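Long-range contacts in adenylation domain (Streptomyces sp., PDB 5N9X), which is an adenylation domain of the ANL superfamily of AMP-binding enzymes and holds adenosine-5'-triphosphate and threonine in adjoining pockets: residues 306-310 and 321-325; 257-261 and 283-288; 334-340 and 411-417. All blocks are in the same frame, centred on the assembly; numbering follows the deposited sequence.

Contact 1: 306-310 and 321-325. With ATP (adenosine-5'-triphosphate), chain D.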
loop_
_atom_site.group_PDB
_atom_site.type_symbol
_atom_site.label_atom_id
_atom_site.label_comp_id
_atom_site.label_asym_id
_atom_site.label_seq_id
_atom_site.Cartn_x
_atom_site.Cartn_y
_atom_site.Cartn_z
ATOM N N HIS A 306 12.372 -15.795 1.579
ATOM C CA HIS A 306 12.493 -14.928 2.751
ATOM C C HIS A 306 11.148 -14.249 3.036
ATOM O O HIS A 306 10.409 -13.907 2.118
ATOM C CB HIS A 306 13.596 -13.865 2.568
ATOM C CG HIS A 306 14.939 -14.423 2.212
ATOM N ND1 HIS A 306 15.707 -15.142 3.108
ATOM C CD2 HIS A 306 15.671 -14.337 1.077
ATOM C CE1 HIS A 306 16.841 -15.492 2.529
ATOM N NE2 HIS A 306 16.846 -15.018 1.297
ATOM N N LEU A 307 10.815 -14.087 4.310
ATOM C CA LEU A 307 9.675 -13.259 4.656
ATOM C C LEU A 307 10.191 -11.941 5.216
ATOM O O LEU A 307 11.009 -11.930 6.139
ATOM C CB LEU A 307 8.736 -13.971 5.634
ATOM C CG LEU A 307 7.871 -15.112 5.067
ATOM C CD1 LEU A 307 7.838 -15.174 3.543
ATOM C CD2 LEU A 307 8.322 -16.428 5.580
ATOM N N ILE A 308 9.743 -10.847 4.602
ATOM C CA ILE A 308 10.156 -9.499 4.949
ATOM C C ILE A 308 8.946 -8.631 5.279
ATOM O O ILE A 308 8.042 -8.429 4.453
ATOM C CB ILE A 308 10.963 -8.826 3.804
ATOM C CG1 ILE A 308 12.402 -9.347 3.787
ATOM C CG2 ILE A 308 10.995 -7.313 3.973
ATOM C CD1 ILE A 308 12.576 -10.611 3.069
ATOM N N ASN A 309 8.922 -8.128 6.506
ATOM C CA ASN A 309 7.869 -7.223 6.886
ATOM C C ASN A 309 8.394 -5.847 6.590
ATOM O O ASN A 309 9.532 -5.556 6.910
ATOM C CB ASN A 309 7.467 -7.365 8.362
ATOM C CG ASN A 309 6.319 -6.448 8.711
ATOM O OD1 ASN A 309 5.664 -5.924 7.813
ATOM N ND2 ASN A 309 6.061 -6.251 10.003
ATOM N N MET A 310 7.603 -5.017 5.928
ATOM C CA MET A 310 8.028 -3.631 5.701
ATOM C C MET A 310 6.984 -2.653 6.217
ATOM O O MET A 310 5.846 -2.666 5.748
ATOM C CB MET A 310 8.320 -3.364 4.215
ATOM C CG MET A 310 9.473 -4.185 3.657
ATOM S SD MET A 310 10.009 -3.804 1.961
ATOM C CE MET A 310 11.259 -2.533 2.290
ATOM N N THR A 321 10.766 0.805 6.418
ATOM C CA THR A 321 11.596 -0.117 7.204
ATOM C C THR A 321 11.732 -1.467 6.515
ATOM O O THR A 321 11.094 -1.717 5.494
ATOM C CB THR A 321 11.044 -0.363 8.642
ATOM O OG1 THR A 321 9.945 -1.275 8.603
ATOM C CG2 THR A 321 10.601 0.928 9.302
ATOM N N PHE A 322 12.547 -2.335 7.115
ATOM C CA PHE A 322 12.862 -3.666 6.602
ATOM C C PHE A 322 13.159 -4.584 7.782
ATOM O O PHE A 322 13.955 -4.263 8.680
ATOM C CB PHE A 322 14.060 -3.605 5.634
ATOM C CG PHE A 322 14.524 -4.955 5.087
ATOM C CD1 PHE A 322 15.274 -5.843 5.873
ATOM C CD2 PHE A 322 14.277 -5.293 3.750
ATOM C CE1 PHE A 322 15.730 -7.079 5.350
ATOM C CE2 PHE A 322 14.734 -6.508 3.211
ATOM C CZ PHE A 322 15.465 -7.411 4.016
ATOM N N HIS A 323 12.522 -5.739 7.779
ATOM C CA HIS A 323 12.832 -6.743 8.763
ATOM C C HIS A 323 12.612 -8.120 8.174
ATOM O O HIS A 323 11.474 -8.486 7.844
ATOM C CB HIS A 323 11.985 -6.583 10.020
ATOM C CG HIS A 323 12.240 -7.646 11.039
ATOM N ND1 HIS A 323 13.433 -7.750 11.726
ATOM C CD2 HIS A 323 11.467 -8.669 11.470
ATOM C CE1 HIS A 323 13.367 -8.774 12.557
ATOM N NE2 HIS A 323 12.190 -9.352 12.417
ATOM N N ARG A 324 13.699 -8.886 8.060
ATOM C CA ARG A 324 13.591 -10.277 7.668
ATOM C C ARG A 324 13.088 -11.124 8.857
ATOM O O ARG A 324 13.671 -11.108 9.951
ATOM C CB ARG A 324 14.934 -10.802 7.139
ATOM C CG ARG A 324 14.899 -12.291 6.876
ATOM C CD ARG A 324 16.062 -12.831 6.067
ATOM N NE ARG A 324 16.633 -13.975 6.774
ATOM C CZ ARG A 324 16.178 -15.220 6.668
ATOM N NH1 ARG A 324 15.137 -15.484 5.893
ATOM N NH2 ARG A 324 16.745 -16.197 7.358
ATOM N N LEU A 325 11.999 -11.857 8.639
ATOM C CA LEU A 325 11.450 -12.695 9.688
ATOM C C LEU A 325 12.385 -13.869 10.078
ATOM O O LEU A 325 13.028 -14.486 9.223
ATOM C CB LEU A 325 10.075 -13.206 9.264
ATOM C CG LEU A 325 8.956 -12.216 9.597
ATOM C CD1 LEU A 325 8.939 -11.061 8.604
ATOM C CD2 LEU A 325 7.610 -12.908 9.606
HETATM P PG ATP D . -3.383 7.874 5.627
HETATM O O1G ATP D . -2.860 8.088 7.043
HETATM O O2G ATP D . -4.593 8.690 5.289
HETATM O O3G ATP D . -2.339 8.024 4.535
HETATM P PB ATP D . -3.145 4.963 5.457
HETATM O O1B ATP D . -2.538 4.841 6.858
HETATM O O2B ATP D . -3.859 3.800 4.846
HETATM O O3B ATP D . -4.008 6.343 5.559
HETATM P PA ATP D . -1.014 4.528 3.735
HETATM O O1A ATP D . 0.236 5.351 3.536
HETATM O O2A ATP D . -1.553 3.734 2.550
HETATM O O3A ATP D . -2.131 5.495 4.337
HETATM O "O5'" ATP D . -0.923 3.530 5.027
HETATM C "C5'" ATP D . 0.166 3.478 5.950
HETATM C "C4'" ATP D . -0.331 3.035 7.328
HETATM O "O4'" ATP D . -0.423 1.621 7.414
HETATM C "C3'" ATP D . 0.518 3.508 8.494
HETATM O "O3'" ATP D . -0.196 4.568 9.121
HETATM C "C2'" ATP D . 0.626 2.333 9.431
HETATM O "O2'" ATP D . -0.268 2.546 10.520
HETATM C "C1'" ATP D . 0.131 1.137 8.645
HETATM N N9 ATP D . 1.240 0.184 8.328
HETATM C C8 ATP D . 1.903 0.120 7.151
HETATM N N7 ATP D . 2.853 -0.844 7.144
HETATM C C5 ATP D . 2.804 -1.439 8.348
HETATM C C6 ATP D . 3.542 -2.547 8.995
HETATM N N6 ATP D . 4.520 -3.191 8.329
HETATM N N1 ATP D . 3.211 -2.874 10.260
HETATM C C2 ATP D . 2.249 -2.192 10.914
HETATM N N3 ATP D . 1.516 -1.180 10.398
HETATM C C4 ATP D . 1.745 -0.757 9.130
HETATM O O HOH W 1 12.515 -14.800 6.575
#
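Strands 306-310 and 321-324 run antiparallel, their axes 4.7 Å apart at closest approach and 150° between directions. N309 and H323 form a hydrogen-bonded pair, with N309 N to H323 O at 2.9 Å and H323 N to N309 O at 3.1 Å, the second more bent (136° at the hydrogen). The neighbouring I308 and R324 make a non-hydrogen-bonded pair, in which I308 CA approaches H323 O to 3.3 Å and R324 CA approaches L307 O to 3.4 Å. Beyond it L325 N still reaches L307 O at 2.7 Å, but the reciprocal link is a water, 2.9 Å from L307 N and 2.7 Å from L325 O, so the strands begin to part there.

I308 and F322 pack together: I308 CG2 sits over the F322 ring, 4.2 Å from its centroid and 27° off the normal, a CH-pi contact, while M310 CE meets the ring edge 4.3 Å from F322 CD2. F195 meets the F322 ring edge-to-face. On the N309 and H323 side, L325 CD1 lies 4.0 Å from N309 CB, and H323 NE2 bonds to D329. Although H306 ND1 and R324 NH1 are 2.9 Å apart, their angle is too poor for a hydrogen bond; R324 NH1 donates to L302 O instead.

This is a beta hairpin whose loop end supplies part of the adenine pocket: ATP N6 donates to M310 O at 2.9 Å and weakly to N309 OD1 at 3.0 Å. The run from N309 and M310 through Y311 to T314 matches a conserved core motif of adenylation domains.

Contact 2: 257-261 and 283-288. With ATP (adenosine-5'-triphosphate), chain D; THR (threonine), chain C.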
loop_
_atom_site.group_PDB
_atom_site.type_symbol
_atom_site.label_atom_id
_atom_site.label_comp_id
_atom_site.label_asym_id
_atom_site.label_seq_id
_atom_site.Cartn_x
_atom_site.Cartn_y
_atom_site.Cartn_z
ATOM N N THR A 257 -0.527 -7.744 1.534
ATOM C CA THR A 257 -0.873 -7.293 2.865
ATOM C C THR A 257 -0.998 -8.533 3.733
ATOM O O THR A 257 -1.153 -9.629 3.219
ATOM C CB THR A 257 -2.146 -6.496 2.884
ATOM O OG1 THR A 257 -3.198 -7.336 2.428
ATOM C CG2 THR A 257 -2.001 -5.275 1.983
ATOM N N PRO A 258 -0.887 -8.366 5.056
ATOM C CA PRO A 258 -1.085 -9.558 5.883
ATOM C C PRO A 258 -2.465 -10.202 5.682
ATOM O O PRO A 258 -2.516 -11.426 5.602
ATOM C CB PRO A 258 -0.885 -9.025 7.308
ATOM C CG PRO A 258 0.138 -7.901 7.112
ATOM C CD PRO A 258 -0.302 -7.246 5.813
ATOM N N THR A 259 -3.529 -9.423 5.551
ATOM C CA THR A 259 -4.862 -9.965 5.281
ATOM C C THR A 259 -4.892 -10.832 4.023
ATOM O O THR A 259 -5.442 -11.939 4.026
ATOM C CB THR A 259 -5.900 -8.825 5.122
ATOM O OG1 THR A 259 -5.929 -8.059 6.326
ATOM C CG2 THR A 259 -7.304 -9.369 4.814
ATOM N N ALA A 260 -4.286 -10.325 2.953
ATOM C CA ALA A 260 -4.212 -11.035 1.684
ATOM C C ALA A 260 -3.404 -12.332 1.805
ATOM O O ALA A 260 -3.794 -13.366 1.253
ATOM C CB ALA A 260 -3.609 -10.125 0.612
ATOM N N PHE A 261 -2.280 -12.255 2.517
ATOM C CA PHE A 261 -1.392 -13.391 2.725
ATOM C C PHE A 261 -2.029 -14.494 3.602
ATOM O O PHE A 261 -1.810 -15.670 3.371
ATOM C CB PHE A 261 -0.068 -12.910 3.344
ATOM C CG PHE A 261 0.851 -14.019 3.759
ATOM C CD1 PHE A 261 1.700 -14.619 2.831
ATOM C CD2 PHE A 261 0.884 -14.456 5.083
ATOM C CE1 PHE A 261 2.561 -15.655 3.201
ATOM C CE2 PHE A 261 1.727 -15.487 5.466
ATOM C CZ PHE A 261 2.574 -16.096 4.510
ATOM N N PHE A 283 5.688 -8.118 3.029
ATOM C CA PHE A 283 4.436 -7.687 3.625
ATOM C C PHE A 283 4.451 -6.190 3.775
ATOM O O PHE A 283 5.491 -5.610 4.124
ATOM C CB PHE A 283 4.226 -8.328 5.004
ATOM C CG PHE A 283 4.273 -9.824 4.990
ATOM C CD1 PHE A 283 5.494 -10.492 5.008
ATOM C CD2 PHE A 283 3.106 -10.567 4.961
ATOM C CE1 PHE A 283 5.551 -11.881 5.003
ATOM C CE2 PHE A 283 3.155 -11.969 4.965
ATOM C CZ PHE A 283 4.375 -12.624 4.986
ATOM N N GLY A 284 3.303 -5.560 3.564
ATOM C CA GLY A 284 3.178 -4.156 3.889
ATOM C C GLY A 284 1.769 -3.710 4.190
ATOM O O GLY A 284 0.804 -4.325 3.758
ATOM N N GLY A 285 1.655 -2.619 4.931
ATOM C CA GLY A 285 0.401 -1.900 4.994
ATOM C C GLY A 285 -0.433 -2.171 6.225
ATOM O O GLY A 285 -1.359 -1.423 6.498
ATOM N N GLU A 286 -0.134 -3.249 6.948
ATOM C CA GLU A 286 -0.889 -3.610 8.145
ATOM C C GLU A 286 0.060 -4.154 9.165
ATOM O O GLU A 286 1.183 -4.511 8.823
ATOM C CB GLU A 286 -1.965 -4.660 7.859
ATOM C CG GLU A 286 -2.815 -4.357 6.665
ATOM C CD GLU A 286 -4.041 -5.236 6.577
ATOM O OE1 GLU A 286 -3.909 -6.483 6.595
ATOM O OE2 GLU A 286 -5.145 -4.660 6.473
ATOM N N LYS A 287 -0.411 -4.245 10.407
ATOM C CA LYS A 287 0.349 -4.852 11.493
ATOM C C LYS A 287 0.443 -6.356 11.272
ATOM O O LYS A 287 -0.576 -7.033 11.221
ATOM C CB LYS A 287 -0.308 -4.537 12.834
ATOM C CG LYS A 287 0.442 -5.023 14.061
ATOM C CD LYS A 287 -0.498 -5.096 15.269
ATOM C CE LYS A 287 0.221 -5.576 16.531
ATOM N NZ LYS A 287 0.310 -4.491 17.563
ATOM N N LEU A 288 1.651 -6.883 11.123
ATOM C CA LEU A 288 1.813 -8.313 10.866
ATOM C C LEU A 288 2.035 -9.075 12.187
ATOM O O LEU A 288 3.041 -8.863 12.864
ATOM C CB LEU A 288 2.970 -8.541 9.878
ATOM C CG LEU A 288 3.326 -9.957 9.401
ATOM C CD1 LEU A 288 2.259 -10.564 8.475
ATOM C CD2 LEU A 288 4.709 -10.008 8.729
HETATM P PG ATP D . -3.383 7.874 5.627
HETATM O O1G ATP D . -2.860 8.088 7.043
HETATM O O2G ATP D . -4.593 8.690 5.289
HETATM O O3G ATP D . -2.339 8.024 4.535
HETATM P PB ATP D . -3.145 4.963 5.457
HETATM O O1B ATP D . -2.538 4.841 6.858
HETATM O O2B ATP D . -3.859 3.800 4.846
HETATM O O3B ATP D . -4.008 6.343 5.559
HETATM P PA ATP D . -1.014 4.528 3.735
HETATM O O1A ATP D . 0.236 5.351 3.536
HETATM O O2A ATP D . -1.553 3.734 2.550
HETATM O O3A ATP D . -2.131 5.495 4.337
HETATM O "O5'" ATP D . -0.923 3.530 5.027
HETATM C "C5'" ATP D . 0.166 3.478 5.950
HETATM C "C4'" ATP D . -0.331 3.035 7.328
HETATM O "O4'" ATP D . -0.423 1.621 7.414
HETATM C "C3'" ATP D . 0.518 3.508 8.494
HETATM O "O3'" ATP D . -0.196 4.568 9.121
HETATM C "C2'" ATP D . 0.626 2.333 9.431
HETATM O "O2'" ATP D . -0.268 2.546 10.520
HETATM C "C1'" ATP D . 0.131 1.137 8.645
HETATM N N9 ATP D . 1.240 0.184 8.328
HETATM C C8 ATP D . 1.903 0.120 7.151
HETATM N N7 ATP D . 2.853 -0.844 7.144
HETATM C C5 ATP D . 2.804 -1.439 8.348
HETATM C C6 ATP D . 3.542 -2.547 8.995
HETATM N N6 ATP D . 4.520 -3.191 8.329
HETATM N N1 ATP D . 3.211 -2.874 10.260
HETATM C C2 ATP D . 2.249 -2.192 10.914
HETATM N N3 ATP D . 1.516 -1.180 10.398
HETATM C C4 ATP D . 1.745 -0.757 9.130
HETATM N N THR C . 2.556 2.158 1.481
HETATM C CA THR C . 1.586 1.082 1.731
HETATM C C THR C . 0.599 1.617 2.730
HETATM O O THR C . -0.470 1.077 3.077
HETATM C CB THR C . 2.232 -0.202 2.302
HETATM O OG1 THR C . 3.099 0.132 3.405
HETATM C CG2 THR C . 3.014 -0.931 1.217
HETATM O OXT THR C . 0.978 2.674 3.216
#
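A beta-alpha-beta unit, strand 253-256, helix 258-271 and strand 280-284, brings the first turn of its helix against the end of its second strand and the loop that follows. The polar evidence is clearest at the helix N-terminus, where the first-turn amides lack partners within the helix. T257 is the N-cap: its OG1 accepts from A260 N at 3.2 Å, and its carbonyl O accepts from F261 N at 2.9 Å. P258 has no amide hydrogen to satisfy. The amide left over, T259 N, is met from the other segment by E286 OE1 at 3.1 Å (152° at the hydrogen), and T259 OG1 donates to the same E286 OE1 at 2.6 Å. One carboxylate oxygen thus serves two donors, and its charge lies at the positive end of the helix dipole. In the second segment, F283 is backbone-bonded to I308 and M310 of strand 306-310 and G284 to Q256, while L288 O accepts from S335 OG and G285 O takes a weak hydrogen bond from K515 NZ.

P258 wedges in with CG 3.7 Å from L288 CD1. The edge of F283 points at the face of F261 in a T-shaped pair, with centroids 4.7 Å apart and planes at 79°.

G285 and E286 line the adenine by close approach, E286 O 3.0 Å from ATP N1 and G285 N 3.1 Å from ATP N7. G285 has phi/psi of 100/-16°, where a CB would jam against the preceding carbonyl. At G284 the constraint is the ligand itself: an ideal CB there would stand 2.9 Å from CG2 of the bound threonine.

Contact 3: 334-340 and 411-417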
loop_
_atom_site.group_PDB
_atom_site.type_symbol
_atom_site.label_atom_id
_atom_site.label_comp_id
_atom_site.label_asym_id
_atom_site.label_seq_id
_atom_site.Cartn_x
_atom_site.Cartn_y
_atom_site.Cartn_z
ATOM N N ASP A 334 5.077 -10.247 19.255
ATOM C CA ASP A 334 5.489 -8.902 18.886
ATOM C C ASP A 334 5.597 -8.705 17.367
ATOM O O ASP A 334 6.003 -9.606 16.614
ATOM C CB ASP A 334 6.817 -8.551 19.566
ATOM C CG ASP A 334 6.621 -7.936 20.955
ATOM O OD1 ASP A 334 6.096 -6.802 21.017
ATOM O OD2 ASP A 334 6.989 -8.577 21.971
ATOM N N SER A 335 5.217 -7.505 16.935
ATOM C CA SER A 335 5.291 -7.102 15.536
ATOM C C SER A 335 6.570 -6.335 15.212
ATOM O O SER A 335 6.616 -5.102 15.333
ATOM C CB SER A 335 4.081 -6.240 15.184
ATOM O OG SER A 335 3.926 -6.161 13.781
ATOM N N VAL A 336 7.605 -7.047 14.788
ATOM C CA VAL A 336 8.875 -6.385 14.481
ATOM C C VAL A 336 8.884 -5.819 13.055
ATOM O O VAL A 336 8.649 -6.550 12.083
ATOM C CB VAL A 336 10.066 -7.336 14.655
ATOM C CG1 VAL A 336 11.371 -6.547 14.698
ATOM C CG2 VAL A 336 9.897 -8.150 15.928
ATOM N N ILE A 337 9.136 -4.512 12.945
ATOM C CA ILE A 337 9.209 -3.851 11.651
ATOM C C ILE A 337 10.661 -3.561 11.320
ATOM O O ILE A 337 10.983 -3.201 10.198
ATOM C CB ILE A 337 8.368 -2.533 11.600
ATOM C CG1 ILE A 337 8.955 -1.447 12.504
ATOM C CG2 ILE A 337 6.930 -2.807 11.961
ATOM C CD1 ILE A 337 7.972 -0.354 12.851
ATOM N N GLY A 338 11.539 -3.723 12.305
ATOM C CA GLY A 338 12.979 -3.666 12.055
ATOM C C GLY A 338 13.610 -2.280 12.089
ATOM O O GLY A 338 13.329 -1.507 12.993
ATOM N N ARG A 339 14.470 -1.976 11.117
ATOM C CA ARG A 339 15.149 -0.671 11.036
ATOM C C ARG A 339 14.710 0.181 9.853
ATOM O O ARG A 339 14.368 -0.350 8.815
ATOM C CB ARG A 339 16.665 -0.862 10.956
ATOM C CG ARG A 339 17.452 0.039 11.896
ATOM C CD ARG A 339 18.833 -0.517 12.185
ATOM N NE ARG A 339 18.866 -1.140 13.503
ATOM C CZ ARG A 339 19.065 -2.442 13.703
ATOM N NH1 ARG A 339 19.261 -3.250 12.666
ATOM N NH2 ARG A 339 19.073 -2.938 14.937
ATOM N N PRO A 340 14.732 1.507 10.009
ATOM C CA PRO A 340 14.494 2.408 8.877
ATOM C C PRO A 340 15.373 2.085 7.666
ATOM O O PRO A 340 16.515 1.683 7.858
ATOM C CB PRO A 340 14.843 3.778 9.459
ATOM C CG PRO A 340 14.422 3.658 10.905
ATOM C CD PRO A 340 14.788 2.238 11.293
ATOM N N ARG A 411 13.419 -1.698 20.671
ATOM C CA ARG A 411 13.778 -2.834 21.530
ATOM C C ARG A 411 15.296 -2.893 21.623
ATOM O O ARG A 411 15.987 -2.383 20.738
ATOM C CB ARG A 411 13.225 -4.172 20.978
ATOM C CG ARG A 411 14.186 -4.940 20.015
ATOM C CD ARG A 411 13.521 -6.075 19.201
ATOM N NE ARG A 411 12.452 -6.749 19.938
ATOM C CZ ARG A 411 11.846 -7.877 19.565
ATOM N NH1 ARG A 411 12.209 -8.502 18.450
ATOM N NH2 ARG A 411 10.876 -8.385 20.328
ATOM N N ALA A 412 15.809 -3.508 22.687
ATOM C CA ALA A 412 17.243 -3.776 22.803
ATOM C C ALA A 412 17.706 -4.520 21.569
ATOM O O ALA A 412 17.117 -5.536 21.198
ATOM C CB ALA A 412 17.553 -4.581 24.053
ATOM N N GLY A 413 18.751 -4.010 20.927
ATOM C CA GLY A 413 19.209 -4.579 19.681
ATOM C C GLY A 413 18.967 -3.605 18.551
ATOM O O GLY A 413 19.516 -3.763 17.455
ATOM N N GLY A 414 18.133 -2.602 18.809
ATOM C CA GLY A 414 17.932 -1.529 17.854
ATOM C C GLY A 414 16.775 -1.686 16.873
ATOM O O GLY A 414 16.553 -0.791 16.043
ATOM N N ASP A 415 16.042 -2.802 16.952
ATOM C CA ASP A 415 14.874 -3.022 16.082
ATOM C C ASP A 415 13.652 -2.249 16.528
ATOM O O ASP A 415 13.409 -2.091 17.724
ATOM C CB ASP A 415 14.489 -4.505 16.004
ATOM C CG ASP A 415 15.314 -5.266 15.016
ATOM O OD1 ASP A 415 15.786 -4.636 14.057
ATOM O OD2 ASP A 415 15.455 -6.495 15.166
ATOM N N LEU A 416 12.860 -1.792 15.567
ATOM C CA LEU A 416 11.582 -1.204 15.915
ATOM C C LEU A 416 10.506 -2.281 16.026
ATOM O O LEU A 416 10.466 -3.223 15.242
ATOM C CB LEU A 416 11.190 -0.137 14.901
ATOM C CG LEU A 416 12.215 0.983 14.819
ATOM C CD1 LEU A 416 11.740 2.106 13.909
ATOM C CD2 LEU A 416 12.477 1.511 16.219
ATOM N N VAL A 417 9.672 -2.150 17.043
ATOM C CA VAL A 417 8.501 -2.983 17.207
ATOM C C VAL A 417 7.285 -2.069 17.080
ATOM O O VAL A 417 7.248 -1.000 17.685
ATOM C CB VAL A 417 8.494 -3.709 18.570
ATOM C CG1 VAL A 417 7.212 -4.542 18.737
ATOM C CG2 VAL A 417 9.724 -4.573 18.719
#
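An antiparallel strand pairing broken by a classic beta bulge joins strand 336-340 to the start of strand 416-421, partly buried in the large mixed sheet. The register proves the bulge. V336 pairs with V417 at a non-hydrogen-bonded site (CA to CA 4.4 Å), yet G338, two residues on, pairs with L416, only one back. I337 and G338 therefore share one partner: I337 N and G338 N both donate to L416 O, at 3.0 and 3.2 Å, and L416 N returns a short bond to G338 O at 2.6 Å. I337 takes a near-helical phi/psi of -105/-11°, and G338, at 86/-135°, occupies a region where a CB would jam against the preceding carbonyl.

I337 CG1 packs 3.5 Å from L416 CB, and P340 CD lies 4.0 Å from L416 CD1. R339 reaches D415, the residue just after a type II turn from R411 to G414, and its NH2 forms a long salt bridge to D415 OD1 at 3.8 Å; the oxygen is well out of the guanidinium plane, so only charge acts. The turn is closed by G414 N to R411 O at 2.9 Å, with R411 N bonded to D415 O at 3.0 Å.

The turn links strands 400-410 and 416-421 as a hairpin. Strand 336-340 lies between 416-421 and 321-324, its I337 touching V408 of strand 400-410, and L416 touches I348 of strand 345-349.

All three contacts reach one mixed sheet, contact 2 through strand 280-284. Contact 2 meets contact 1 through parallel neighbours 280-284 and 306-310, with F283 N 2.8 Å from I308 O and F283 O 2.8 Å from M310 N. Contact 1 meets contact 3 through 321-324 and 336-340, where T321 OG1 is 2.7 Å from I337 O and F322 N is 3.2 Å from R339 O. Their centres lie about 11 Å apart in both cases; those of contacts 2 and 3 are about 17 Å apart, bridged by L288 O and S335 OG at 3.0 Å. Contacts 1 and 2 both border the adenine of ATP, and the I337 side chain of contact 3 comes within about 4 Å of ATP.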